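PDB 1HCU: alpha-1,2-Mannosidase from Trichoderma reesei, which probably trims alpha-1,2-linked mannoses from high-mannose N-glycans as a calcium-dependent glycoside hydrolase of family 47. Local coordinates for residues T25-Y30 against N75-Y80; H32-F35 against D39-P42; G61-I66 against A457-Y462; N102-G107 against M449-F454. All blocks are in the same frame, centred on the assembly; numbering follows the deposited sequence.

Contact 1 of 4, residues T25-Y30 against N75-Y80; sequences TSWNAY and NTILQY
Thr76 reaches Trp27 in two ways, one apolar and one through water. Its methyl CG2 stands at the indole edge, near the ring plane, 4.3 Å from Trp27 CZ2, a loose approach. The hydroxyl turns to a water that accepts the indole N-H, with Trp27 NE1 3.0 Å from the water oxygen; the link from that water to Thr76 OG1 is weak at 3.3 Å. The stronger partner of Thr76 OG1 is the carbonyl of Asp72, one turn back in its own helix, so threonine suits this margin: its hydroxyl is largely settled at home while the methyl lies against the indole edge.

Helices 13-33 and 71-80 both belong to the all-helical (alpha/alpha)7 barrel of family 47, and here they stand well apart, with the CA atoms of Trp27 and Ile77 separated by 11.1 Å. Tryptophan spans that gap because its CG lies anti to the backbone N (chi1 175°), which throws the six-membered part of the indole across to the other helix.

Ile77 receives it obliquely. Its CG1 comes to 3.6 Å from Trp27 CH2, and the terminal methyl CD1 of Ile77 sits 3.8 Å from the same carbon. The CG1-CD1 branch, extended at chi2 175°, makes the contact, while Leu62 of helix 56-67 touches Ile77 too.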
loop_
_atom_site.group_PDB
_atom_site.type_symbol
_atom_site.label_atom_id
_atom_site.label_comp_id
_atom_site.label_asym_id
_atom_site.label_seq_id
_atom_site.Cartn_x
_atom_site.Cartn_y
_atom_site.Cartn_z
ATOM N N THR A 25 16.251 -1.325 -15.117
ATOM C CA THR A 25 16.149 -2.645 -15.734
ATOM C C THR A 25 14.673 -3.052 -15.894
ATOM O O THR A 25 14.216 -3.403 -16.994
ATOM C CB THR A 25 16.895 -3.683 -14.866
ATOM O OG1 THR A 25 18.278 -3.312 -14.775
ATOM C CG2 THR A 25 16.780 -5.071 -15.454
ATOM N N SER A 26 13.936 -2.992 -14.789
ATOM C CA SER A 26 12.517 -3.327 -14.769
ATOM C C SER A 26 11.751 -2.511 -15.822
ATOM O O SER A 26 10.914 -3.049 -16.551
ATOM C CB SER A 26 11.948 -3.056 -13.373
ATOM O OG SER A 26 12.703 -3.744 -12.384
ATOM N N TRP A 27 12.052 -1.217 -15.913
ATOM C CA TRP A 27 11.383 -0.370 -16.892
ATOM C C TRP A 27 11.697 -0.753 -18.337
ATOM O O TRP A 27 10.783 -0.913 -19.147
ATOM C CB TRP A 27 11.730 1.102 -16.682
ATOM C CG TRP A 27 11.135 1.963 -17.758
ATOM C CD1 TRP A 27 11.782 2.496 -18.842
ATOM C CD2 TRP A 27 9.754 2.301 -17.909
ATOM N NE1 TRP A 27 10.884 3.139 -19.657
ATOM C CE2 TRP A 27 9.631 3.035 -19.110
ATOM C CE3 TRP A 27 8.605 2.050 -17.148
ATOM C CZ2 TRP A 27 8.403 3.522 -19.569
ATOM C CZ3 TRP A 27 7.378 2.536 -17.608
ATOM C CH2 TRP A 27 7.291 3.263 -18.806
ATOM N N ASN A 28 12.984 -0.880 -18.659
ATOM C CA ASN A 28 13.410 -1.253 -20.010
ATOM C C ASN A 28 12.652 -2.501 -20.457
ATOM O O ASN A 28 12.069 -2.543 -21.547
ATOM C CB ASN A 28 14.911 -1.563 -20.045
ATOM C CG ASN A 28 15.782 -0.339 -19.818
ATOM O OD1 ASN A 28 16.991 -0.461 -19.628
ATOM N ND2 ASN A 28 15.181 0.840 -19.850
ATOM N N ALA A 29 12.674 -3.519 -19.606
ATOM C CA ALA A 29 12.001 -4.763 -19.915
ATOM C C ALA A 29 10.503 -4.526 -20.103
ATOM O O ALA A 29 9.911 -5.018 -21.066
ATOM C CB ALA A 29 12.248 -5.777 -18.811
ATOM N N TYR A 30 9.886 -3.774 -19.196
ATOM C CA TYR A 30 8.454 -3.512 -19.314
ATOM C C TYR A 30 8.124 -2.715 -20.571
ATOM O O TYR A 30 7.171 -3.023 -21.282
ATOM C CB TYR A 30 7.926 -2.761 -18.079
ATOM C CG TYR A 30 6.560 -2.142 -18.298
ATOM C CD1 TYR A 30 6.425 -0.784 -18.593
ATOM C CD2 TYR A 30 5.409 -2.928 -18.298
ATOM C CE1 TYR A 30 5.178 -0.225 -18.889
ATOM C CE2 TYR A 30 4.154 -2.377 -18.595
ATOM C CZ TYR A 30 4.050 -1.030 -18.893
ATOM O OH TYR A 30 2.829 -0.492 -19.226
ATOM N N ASN A 75 9.216 11.410 -19.581
ATOM C CA ASN A 75 8.706 11.938 -20.829
ATOM C C ASN A 75 7.929 10.873 -21.606
ATOM O O ASN A 75 6.869 11.159 -22.161
ATOM C CB ASN A 75 9.860 12.489 -21.667
ATOM C CG ASN A 75 9.425 12.890 -23.062
ATOM O OD1 ASN A 75 9.444 12.074 -23.993
ATOM N ND2 ASN A 75 9.008 14.149 -23.215
ATOM N N THR A 76 8.450 9.648 -21.631
ATOM C CA THR A 76 7.797 8.555 -22.347
ATOM C C THR A 76 6.372 8.325 -21.844
ATOM O O THR A 76 5.441 8.176 -22.636
ATOM C CB THR A 76 8.592 7.232 -22.201
ATOM O OG1 THR A 76 9.937 7.424 -22.653
ATOM C CG2 THR A 76 7.950 6.124 -23.024
ATOM N N ILE A 77 6.212 8.302 -20.523
ATOM C CA ILE A 77 4.911 8.073 -19.898
ATOM C C ILE A 77 3.981 9.263 -20.102
ATOM O O ILE A 77 2.812 9.092 -20.443
ATOM C CB ILE A 77 5.074 7.776 -18.377
ATOM C CG1 ILE A 77 6.050 6.606 -18.187
ATOM C CG2 ILE A 77 3.727 7.394 -17.763
ATOM C CD1 ILE A 77 6.395 6.297 -16.741
ATOM N N LEU A 78 4.503 10.467 -19.908
ATOM C CA LEU A 78 3.704 11.668 -20.096
ATOM C C LEU A 78 3.118 11.730 -21.512
ATOM O O LEU A 78 1.981 12.160 -21.698
ATOM C CB LEU A 78 4.548 12.917 -19.808
ATOM C CG LEU A 78 4.938 13.169 -18.345
ATOM C CD1 LEU A 78 5.779 14.419 -18.258
ATOM C CD2 LEU A 78 3.698 13.331 -17.484
ATOM N N GLN A 79 3.878 11.287 -22.508
ATOM C CA GLN A 79 3.397 11.299 -23.891
ATOM C C GLN A 79 2.271 10.286 -24.078
ATOM O O GLN A 79 1.404 10.446 -24.941
ATOM C CB GLN A 79 4.542 10.965 -24.849
ATOM C CG GLN A 79 5.662 11.979 -24.849
ATOM C CD GLN A 79 5.423 13.100 -25.829
ATOM O OE1 GLN A 79 4.408 13.797 -25.767
ATOM N NE2 GLN A 79 6.360 13.280 -26.751
ATOM N N TYR A 80 2.293 9.243 -23.257
ATOM C CA TYR A 80 1.295 8.184 -23.316
ATOM C C TYR A 80 -0.031 8.525 -22.615
ATOM O O TYR A 80 -1.104 8.207 -23.135
ATOM C CB TYR A 80 1.892 6.905 -22.719
ATOM C CG TYR A 80 0.899 5.784 -22.504
ATOM C CD1 TYR A 80 0.636 5.304 -21.221
ATOM C CD2 TYR A 80 0.221 5.205 -23.579
ATOM C CE1 TYR A 80 -0.276 4.273 -21.012
ATOM C CE2 TYR A 80 -0.697 4.172 -23.383
ATOM C CZ TYR A 80 -0.937 3.713 -22.096
ATOM O OH TYR A 80 -1.829 2.683 -21.886
HETATM O O HOH W 1 12.037 5.032 -21.656
#

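Contact 2 of 4, residues H32-F35 against D39-P42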
loop_
_atom_site.group_PDB
_atom_site.type_symbol
_atom_site.label_atom_id
_atom_site.label_comp_id
_atom_site.label_asym_id
_atom_site.label_seq_id
_atom_site.Cartn_x
_atom_site.Cartn_y
_atom_site.Cartn_z
ATOM N N HIS A 32 9.782 -2.516 -23.364
ATOM C CA HIS A 32 10.016 -3.282 -24.575
ATOM C C HIS A 32 9.111 -4.485 -24.826
ATOM O O HIS A 32 8.784 -4.774 -25.976
ATOM C CB HIS A 32 11.479 -3.734 -24.617
ATOM C CG HIS A 32 11.901 -4.278 -25.946
ATOM N ND1 HIS A 32 11.376 -5.438 -26.478
ATOM C CD2 HIS A 32 12.778 -3.807 -26.863
ATOM C CE1 HIS A 32 11.911 -5.656 -27.666
ATOM N NE2 HIS A 32 12.765 -4.681 -27.923
ATOM N N PHE A 33 8.690 -5.181 -23.774
ATOM C CA PHE A 33 7.860 -6.363 -23.969
ATOM C C PHE A 33 6.387 -6.289 -23.559
ATOM O O PHE A 33 5.582 -7.114 -24.006
ATOM C CB PHE A 33 8.487 -7.569 -23.261
ATOM C CG PHE A 33 9.864 -7.925 -23.744
ATOM C CD1 PHE A 33 10.992 -7.528 -23.033
ATOM C CD2 PHE A 33 10.036 -8.702 -24.885
ATOM C CE1 PHE A 33 12.273 -7.908 -23.448
ATOM C CE2 PHE A 33 11.305 -9.085 -25.308
ATOM C CZ PHE A 33 12.427 -8.688 -24.587
ATOM N N ALA A 34 6.024 -5.317 -22.724
ATOM C CA ALA A 34 4.644 -5.211 -22.250
ATOM C C ALA A 34 3.908 -3.908 -22.547
ATOM O O ALA A 34 2.717 -3.925 -22.853
ATOM C CB ALA A 34 4.604 -5.484 -20.754
ATOM N N PHE A 35 4.602 -2.781 -22.433
ATOM C CA PHE A 35 3.985 -1.482 -22.680
ATOM C C PHE A 35 3.200 -1.482 -23.999
ATOM O O PHE A 35 3.648 -2.046 -25.000
ATOM C CB PHE A 35 5.073 -0.409 -22.699
ATOM C CG PHE A 35 4.551 0.987 -22.843
ATOM C CD1 PHE A 35 4.619 1.645 -24.068
ATOM C CD2 PHE A 35 3.998 1.654 -21.749
ATOM C CE1 PHE A 35 4.149 2.948 -24.204
ATOM C CE2 PHE A 35 3.521 2.959 -21.873
ATOM C CZ PHE A 35 3.598 3.609 -23.104
ATOM N N ASP A 39 0.895 -5.233 -17.080
ATOM C CA ASP A 39 2.056 -5.841 -16.436
ATOM C C ASP A 39 2.921 -6.725 -17.329
ATOM O O ASP A 39 2.452 -7.324 -18.292
ATOM C CB ASP A 39 1.610 -6.668 -15.224
ATOM C CG ASP A 39 0.792 -5.866 -14.233
ATOM O OD1 ASP A 39 1.318 -4.887 -13.670
ATOM O OD2 ASP A 39 -0.382 -6.217 -14.014
ATOM N N LEU A 40 4.196 -6.812 -16.972
ATOM C CA LEU A 40 5.151 -7.623 -17.706
ATOM C C LEU A 40 5.423 -8.953 -17.011
ATOM O O LEU A 40 5.458 -9.036 -15.779
ATOM C CB LEU A 40 6.477 -6.880 -17.848
ATOM C CG LEU A 40 7.656 -7.738 -18.332
ATOM C CD1 LEU A 40 7.587 -7.922 -19.850
ATOM C CD2 LEU A 40 8.963 -7.056 -17.938
ATOM N N HIS A 41 5.595 -9.993 -17.819
ATOM C CA HIS A 41 5.930 -11.317 -17.319
ATOM C C HIS A 41 7.359 -11.475 -17.811
ATOM O O HIS A 41 7.600 -11.882 -18.949
ATOM C CB HIS A 41 5.003 -12.370 -17.919
ATOM C CG HIS A 41 3.578 -12.225 -17.485
ATOM N ND1 HIS A 41 2.577 -13.068 -17.914
ATOM C CD2 HIS A 41 2.984 -11.334 -16.656
ATOM C CE1 HIS A 41 1.429 -12.707 -17.372
ATOM N NE2 HIS A 41 1.649 -11.657 -16.603
ATOM N N PRO A 42 8.326 -11.124 -16.950
ATOM C CA PRO A 42 9.779 -11.157 -17.162
ATOM C C PRO A 42 10.423 -12.420 -17.740
ATOM O O PRO A 42 11.449 -12.331 -18.412
ATOM C CB PRO A 42 10.336 -10.783 -15.785
ATOM C CG PRO A 42 9.305 -11.320 -14.854
ATOM C CD PRO A 42 8.016 -10.920 -15.523
#
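Phe33 meets Leu40 with its first side-chain carbon rather than its ring: Phe33 CB lies 3.5 Å from Leu40 CD1. With CG anti to the carbonyl carbon (chi1 -60°), the phenyl group swings off from Leu40, and His32 folds over one ring face, its ND1 3.7 Å above the ring plane near the centre. The aromatic group thus lies at the margin, and only its stem joins the buried patch; the side chain also touches Asn45.

Ala34, the first residue to depart from helical backbone angles, directs its methyl toward the strand. Ala34 CB rests 3.7 Å from Leu40 CB and 3.8 Å from the carbonyl oxygen Asp39 O. The two backbones pass closely here, 5.2 Å between the CA atoms of Ala34 and Leu40, a spacing that favours a single methyl. Leu40 fills in around it: CD1 is shared between Phe33 and Ala34, and the side chain also packs on Ala29 and Tyr30 of helix 13-33.

Phe35 turns the other way, its ring edge-to-face with His31. Asp39 leaves the backbone away from Ala34; its OD1 has a weak bond to Ser57 OG, and its OD2 lies close to Asp48 OD2. What results is a tight helix-to-strand reversal: five residues, 34-38, carry the chain from the end of helix 13-33 into strand 39-41, which pairs with strand 46-48 as a two-stranded antiparallel ribbon.

Contact 3 of 4, residues G61-I66 against A457-Y462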
loop_
_atom_site.group_PDB
_atom_site.type_symbol
_atom_site.label_atom_id
_atom_site.label_comp_id
_atom_site.label_asym_id
_atom_site.label_seq_id
_atom_site.Cartn_x
_atom_site.Cartn_y
_atom_site.Cartn_z
ATOM N N GLY A 61 4.433 3.538 -11.985
ATOM C CA GLY A 61 5.852 3.847 -11.862
ATOM C C GLY A 61 6.249 5.281 -12.194
ATOM O O GLY A 61 7.364 5.720 -11.893
ATOM N N LEU A 62 5.328 6.019 -12.800
ATOM C CA LEU A 62 5.580 7.397 -13.195
ATOM C C LEU A 62 6.197 8.281 -12.107
ATOM O O LEU A 62 7.230 8.905 -12.330
ATOM C CB LEU A 62 4.278 8.031 -13.697
ATOM C CG LEU A 62 4.312 9.509 -14.081
ATOM C CD1 LEU A 62 5.407 9.754 -15.098
ATOM C CD2 LEU A 62 2.942 9.928 -14.646
ATOM N N ASP A 63 5.576 8.346 -10.934
ATOM C CA ASP A 63 6.116 9.195 -9.887
ATOM C C ASP A 63 7.437 8.683 -9.324
ATOM O O ASP A 63 8.279 9.469 -8.891
ATOM C CB ASP A 63 5.091 9.410 -8.766
ATOM C CG ASP A 63 4.726 8.135 -8.036
ATOM O OD1 ASP A 63 3.956 8.245 -7.061
ATOM O OD2 ASP A 63 5.192 7.038 -8.422
ATOM N N THR A 64 7.632 7.370 -9.337
ATOM C CA THR A 64 8.881 6.823 -8.843
ATOM C C THR A 64 9.980 7.326 -9.777
ATOM O O THR A 64 11.053 7.730 -9.329
ATOM C CB THR A 64 8.860 5.279 -8.830
ATOM O OG1 THR A 64 7.825 4.824 -7.944
ATOM C CG2 THR A 64 10.197 4.729 -8.353
ATOM N N ALA A 65 9.692 7.328 -11.080
ATOM C CA ALA A 65 10.644 7.791 -12.090
ATOM C C ALA A 65 10.947 9.271 -11.898
ATOM O O ALA A 65 12.051 9.728 -12.184
ATOM C CB ALA A 65 10.078 7.556 -13.490
ATOM N N ILE A 66 9.962 10.024 -11.425
ATOM C CA ILE A 66 10.152 11.454 -11.201
ATOM C C ILE A 66 11.102 11.702 -10.029
ATOM O O ILE A 66 12.011 12.516 -10.131
ATOM C CB ILE A 66 8.803 12.158 -10.908
ATOM C CG1 ILE A 66 7.955 12.206 -12.174
ATOM C CG2 ILE A 66 9.046 13.567 -10.394
ATOM C CD1 ILE A 66 6.556 12.710 -11.936
ATOM N N ALA A 457 7.727 -0.865 -3.786
ATOM C CA ALA A 457 8.959 -1.488 -3.350
ATOM C C ALA A 457 10.188 -0.678 -3.749
ATOM O O ALA A 457 11.016 -0.355 -2.901
ATOM C CB ALA A 457 9.056 -2.897 -3.896
ATOM N N LEU A 458 10.300 -0.328 -5.027
ATOM C CA LEU A 458 11.465 0.426 -5.498
ATOM C C LEU A 458 11.481 1.879 -5.013
ATOM O O LEU A 458 12.545 2.484 -4.867
ATOM C CB LEU A 458 11.548 0.358 -7.032
ATOM C CG LEU A 458 11.888 -1.034 -7.602
ATOM C CD1 LEU A 458 11.834 -1.013 -9.136
ATOM C CD2 LEU A 458 13.285 -1.442 -7.146
ATOM N N LYS A 459 10.299 2.427 -4.750
ATOM C CA LYS A 459 10.160 3.795 -4.268
ATOM C C LYS A 459 10.660 3.907 -2.817
ATOM O O LYS A 459 11.509 4.735 -2.513
ATOM C CB LYS A 459 8.686 4.221 -4.361
ATOM C CG LYS A 459 8.359 5.556 -3.702
ATOM C CD LYS A 459 8.293 6.682 -4.691
ATOM C CE LYS A 459 6.857 7.088 -5.032
ATOM N NZ LYS A 459 6.074 6.068 -5.790
ATOM N N TYR A 460 10.138 3.075 -1.920
ATOM C CA TYR A 460 10.575 3.142 -0.528
ATOM C C TYR A 460 12.049 2.764 -0.383
ATOM O O TYR A 460 12.774 3.393 0.389
ATOM C CB TYR A 460 9.703 2.247 0.366
ATOM C CG TYR A 460 8.282 2.761 0.550
ATOM C CD1 TYR A 460 8.034 4.017 1.115
ATOM C CD2 TYR A 460 7.189 2.002 0.131
ATOM C CE1 TYR A 460 6.727 4.500 1.250
ATOM C CE2 TYR A 460 5.885 2.474 0.264
ATOM C CZ TYR A 460 5.657 3.722 0.820
ATOM O OH TYR A 460 4.364 4.195 0.929
ATOM N N ALA A 461 12.490 1.749 -1.129
ATOM C CA ALA A 461 13.878 1.308 -1.071
ATOM C C ALA A 461 14.820 2.453 -1.458
ATOM O O ALA A 461 15.849 2.678 -0.817
ATOM C CB ALA A 461 14.091 0.115 -2.000
ATOM N N TYR A 462 14.447 3.185 -2.499
ATOM C CA TYR A 462 15.239 4.304 -2.968
ATOM C C TYR A 462 15.272 5.472 -1.976
ATOM O O TYR A 462 16.342 5.978 -1.633
ATOM C CB TYR A 462 14.680 4.798 -4.293
ATOM C CG TYR A 462 15.391 6.011 -4.814
ATOM C CD1 TYR A 462 16.679 5.910 -5.326
ATOM C CD2 TYR A 462 14.790 7.265 -4.773
ATOM C CE1 TYR A 462 17.355 7.022 -5.784
ATOM C CE2 TYR A 462 15.461 8.389 -5.230
ATOM C CZ TYR A 462 16.744 8.255 -5.735
ATOM O OH TYR A 462 17.418 9.350 -6.201
#
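Lys459 and Asp63 cross at about a right angle, and the ammonium group comes down over the carboxylate instead of meeting it in its plane. The salt bridge from Lys459 NZ to Asp63 OD2 is 2.9 Å long, with the nitrogen 48° out of the carboxylate plane. Thr64 meets the same lysine obliquely: Lys459 NZ donates a second bond to Thr64 OG1 at 3.0 Å, and the lysine chain passes beside the hydroxyl, Lys459 CB being 3.7 Å from Thr64 OG1. The chain bends at each torsion past chi1 (chi2 99°), turning NZ toward Asp63 and the preceding turn of its own helix.

This is a close approach of two helices of the (alpha/alpha)7 barrel, 56-67 and 451-465, with Thr64 CA and Lys459 CA 5.6 Å apart. A beta-branched residue as small as threonine fits such a gap, and its methyl CG2 lies 4.2 Å from Lys459 CA.

A buried ammonium has three N-H groups to place, and NZ also bonds the carbonyls of Ala455 and Ala487, so the four acceptors probably share them. Thr64 OG1 in turn bonds Phe454 O, while Asp63 OD1 is held by His488 ND1 and Ser111 OG, fixing the carboxylate's rotation. Ala487 and His488 follow closely on Thr485, a calcium-binding residue of this protein, and a bound calcium ion lies about 11 Å from the Lys459 side chain.

Contact 4 of 4, residues N102-G107 against M449-F454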
loop_
_atom_site.group_PDB
_atom_site.type_symbol
_atom_site.label_atom_id
_atom_site.label_comp_id
_atom_site.label_asym_id
_atom_site.label_seq_id
_atom_site.Cartn_x
_atom_site.Cartn_y
_atom_site.Cartn_z
ATOM N N ASN A 102 -8.564 3.034 -8.183
ATOM C CA ASN A 102 -8.385 4.270 -7.447
ATOM C C ASN A 102 -6.965 4.497 -6.938
ATOM O O ASN A 102 -6.354 5.529 -7.214
ATOM C CB ASN A 102 -9.356 4.294 -6.261
ATOM C CG ASN A 102 -9.091 5.451 -5.319
ATOM O OD1 ASN A 102 -9.433 6.600 -5.610
ATOM N ND2 ASN A 102 -8.459 5.158 -4.194
ATOM N N ILE A 103 -6.448 3.534 -6.184
ATOM C CA ILE A 103 -5.119 3.658 -5.598
ATOM C C ILE A 103 -3.974 3.695 -6.614
ATOM O O ILE A 103 -2.963 4.373 -6.391
ATOM C CB ILE A 103 -4.865 2.525 -4.556
ATOM C CG1 ILE A 103 -4.747 1.168 -5.254
ATOM C CG2 ILE A 103 -5.998 2.499 -3.535
ATOM C CD1 ILE A 103 -4.391 0.016 -4.319
ATOM N N ARG A 104 -4.133 2.983 -7.728
ATOM C CA ARG A 104 -3.089 2.956 -8.760
ATOM C C ARG A 104 -3.190 4.097 -9.773
ATOM O O ARG A 104 -2.317 4.959 -9.847
ATOM C CB ARG A 104 -3.117 1.629 -9.528
ATOM C CG ARG A 104 -2.643 0.410 -8.760
ATOM C CD ARG A 104 -2.482 -0.766 -9.711
ATOM N NE ARG A 104 -2.007 -1.965 -9.037
ATOM C CZ ARG A 104 -2.647 -2.557 -8.036
ATOM N NH1 ARG A 104 -3.794 -2.050 -7.602
ATOM N NH2 ARG A 104 -2.146 -3.651 -7.472
ATOM N N TYR A 105 -4.260 4.096 -10.556
ATOM C CA TYR A 105 -4.437 5.102 -11.593
ATOM C C TYR A 105 -4.683 6.520 -11.083
ATOM O O TYR A 105 -3.894 7.427 -11.339
ATOM C CB TYR A 105 -5.556 4.653 -12.532
ATOM C CG TYR A 105 -5.179 3.420 -13.331
ATOM C CD1 TYR A 105 -5.812 2.195 -13.120
ATOM C CD2 TYR A 105 -4.200 3.493 -14.329
ATOM C CE1 TYR A 105 -5.484 1.069 -13.897
ATOM C CE2 TYR A 105 -3.868 2.382 -15.106
ATOM C CZ TYR A 105 -4.516 1.174 -14.892
ATOM O OH TYR A 105 -4.224 0.100 -15.708
ATOM N N LEU A 106 -5.774 6.704 -10.357
ATOM C CA LEU A 106 -6.094 8.002 -9.814
ATOM C C LEU A 106 -4.931 8.484 -8.927
ATOM O O LEU A 106 -4.455 9.614 -9.058
ATOM C CB LEU A 106 -7.401 7.898 -9.022
ATOM C CG LEU A 106 -8.075 9.217 -8.676
ATOM C CD1 LEU A 106 -8.257 10.013 -9.961
ATOM C CD2 LEU A 106 -9.419 8.969 -7.984
ATOM N N GLY A 107 -4.457 7.613 -8.041
ATOM C CA GLY A 107 -3.343 7.980 -7.174
ATOM C C GLY A 107 -2.087 8.312 -7.958
ATOM O O GLY A 107 -1.436 9.328 -7.712
ATOM N N MET A 449 5.449 -9.553 -12.771
ATOM C CA MET A 449 6.027 -8.355 -12.181
ATOM C C MET A 449 4.912 -7.328 -11.982
ATOM O O MET A 449 4.599 -6.544 -12.878
ATOM C CB MET A 449 7.129 -7.807 -13.100
ATOM C CG MET A 449 7.875 -6.600 -12.549
ATOM S SD MET A 449 9.501 -6.317 -13.357
ATOM C CE MET A 449 9.059 -5.166 -14.637
ATOM N N GLU A 450 4.312 -7.356 -10.798
ATOM C CA GLU A 450 3.221 -6.455 -10.450
ATOM C C GLU A 450 3.630 -4.989 -10.524
ATOM O O GLU A 450 4.788 -4.642 -10.280
ATOM C CB GLU A 450 2.720 -6.783 -9.048
ATOM C CG GLU A 450 2.094 -8.157 -8.943
ATOM C CD GLU A 450 0.675 -8.189 -9.460
ATOM O OE1 GLU A 450 0.141 -9.302 -9.650
ATOM O OE2 GLU A 450 0.087 -7.104 -9.668
ATOM N N SER A 451 2.665 -4.129 -10.840
ATOM C CA SER A 451 2.942 -2.704 -10.958
ATOM C C SER A 451 3.452 -2.061 -9.661
ATOM O O SER A 451 4.282 -1.151 -9.711
ATOM C CB SER A 451 1.696 -1.960 -11.475
ATOM O OG SER A 451 0.654 -1.932 -10.517
ATOM N N PHE A 452 2.976 -2.523 -8.503
ATOM C CA PHE A 452 3.443 -1.933 -7.248
ATOM C C PHE A 452 4.953 -2.141 -7.023
ATOM O O PHE A 452 5.548 -1.551 -6.123
ATOM C CB PHE A 452 2.617 -2.447 -6.054
ATOM C CG PHE A 452 2.480 -3.945 -5.989
ATOM C CD1 PHE A 452 3.588 -4.744 -5.761
ATOM C CD2 PHE A 452 1.230 -4.550 -6.118
ATOM C CE1 PHE A 452 3.465 -6.122 -5.657
ATOM C CE2 PHE A 452 1.094 -5.934 -6.016
ATOM C CZ PHE A 452 2.216 -6.723 -5.783
ATOM N N TRP A 453 5.574 -2.978 -7.849
ATOM C CA TRP A 453 7.015 -3.176 -7.748
ATOM C C TRP A 453 7.603 -1.811 -8.123
ATOM O O TRP A 453 8.488 -1.296 -7.441
ATOM C CB TRP A 453 7.464 -4.255 -8.728
ATOM C CG TRP A 453 8.950 -4.365 -8.936
ATOM C CD1 TRP A 453 9.614 -4.249 -10.123
ATOM C CD2 TRP A 453 9.948 -4.678 -7.950
ATOM N NE1 TRP A 453 10.959 -4.474 -9.943
ATOM C CE2 TRP A 453 11.191 -4.740 -8.620
ATOM C CE3 TRP A 453 9.911 -4.917 -6.570
ATOM C CZ2 TRP A 453 12.388 -5.031 -7.958
ATOM C CZ3 TRP A 453 11.100 -5.206 -5.909
ATOM C CH2 TRP A 453 12.325 -5.260 -6.607
ATOM N N PHE A 454 7.072 -1.220 -9.193
ATOM C CA PHE A 454 7.508 0.091 -9.665
ATOM C C PHE A 454 7.130 1.224 -8.717
ATOM O O PHE A 454 7.955 2.075 -8.384
ATOM C CB PHE A 454 6.885 0.428 -11.027
ATOM C CG PHE A 454 7.482 -0.317 -12.177
ATOM C CD1 PHE A 454 6.757 -1.309 -12.831
ATOM C CD2 PHE A 454 8.769 -0.023 -12.619
ATOM C CE1 PHE A 454 7.302 -1.996 -13.905
ATOM C CE2 PHE A 454 9.324 -0.705 -13.693
ATOM C CZ PHE A 454 8.592 -1.694 -14.338
#
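Arg104 grips Ser451 through its inner nitrogen: Arg104 NE donates to Ser451 OG over 3.0 Å, somewhat bent with an N-H...O angle of 142°. The acceptor lies almost in the guanidinium plane, 7° out of it, at the edge. Arg104 CD follows closely, 3.4 Å from Ser451 OG. Arginine's length suits the place, for the chain runs extended from CG to NE and bridges backbones whose nearest CA atoms, of Arg104 and Phe452, are 8.3 Å apart. Ser451 OG has three hydrogen-bond partners, Arg104 NE, Asp60 OD2 and Ser56 OG.

The helix of Arg104, 98-117, opens into a wider pi-type turn at 102-106. This is part of the (alpha/alpha)7 barrel's active-site region: Arg104 NH1 forms a salt bridge with Glu100 OE1, the predicted proton donor, and so probably helps to position it.

Looser packing lies toward Phe452 and the partly exposed Glu450. At the edge of the phenyl ring Arg104 NH2 lies 3.7 Å from Phe452 CD2, with the two flat groups inclined by 51°. Glu450 CB covers one ring face, while Glu450 OE2 stays 4.7 Å from Arg104 NH2, which may add a weak long-range attraction.

In the fold
Helix 13-33 serves contacts 1 and 2, and helix 451-465 serves contacts 3 and 4. Contacts 1 and 4 are joined by a probable hydrogen bond, Ser26 OG to Trp453 NE1 at 3.1 Å, and contacts 1 and 3 by packing of Ile77 CD1 on Leu62 CA at 3.8 Å. Contact 2 approaches contact 4 where Asp39 OD1 lies 3.2 Å from Ser451 N, but stays about 9 Å from contact 3 at the nearest atoms. Contact 4 is closest to the predicted catalytic residues: the Arg104 side chain is about 3 Å from that of Glu100, the predicted proton donor, and the Phe452 side chain is about 7 Å from that of Glu393 and about 8 Å from the calcium ion.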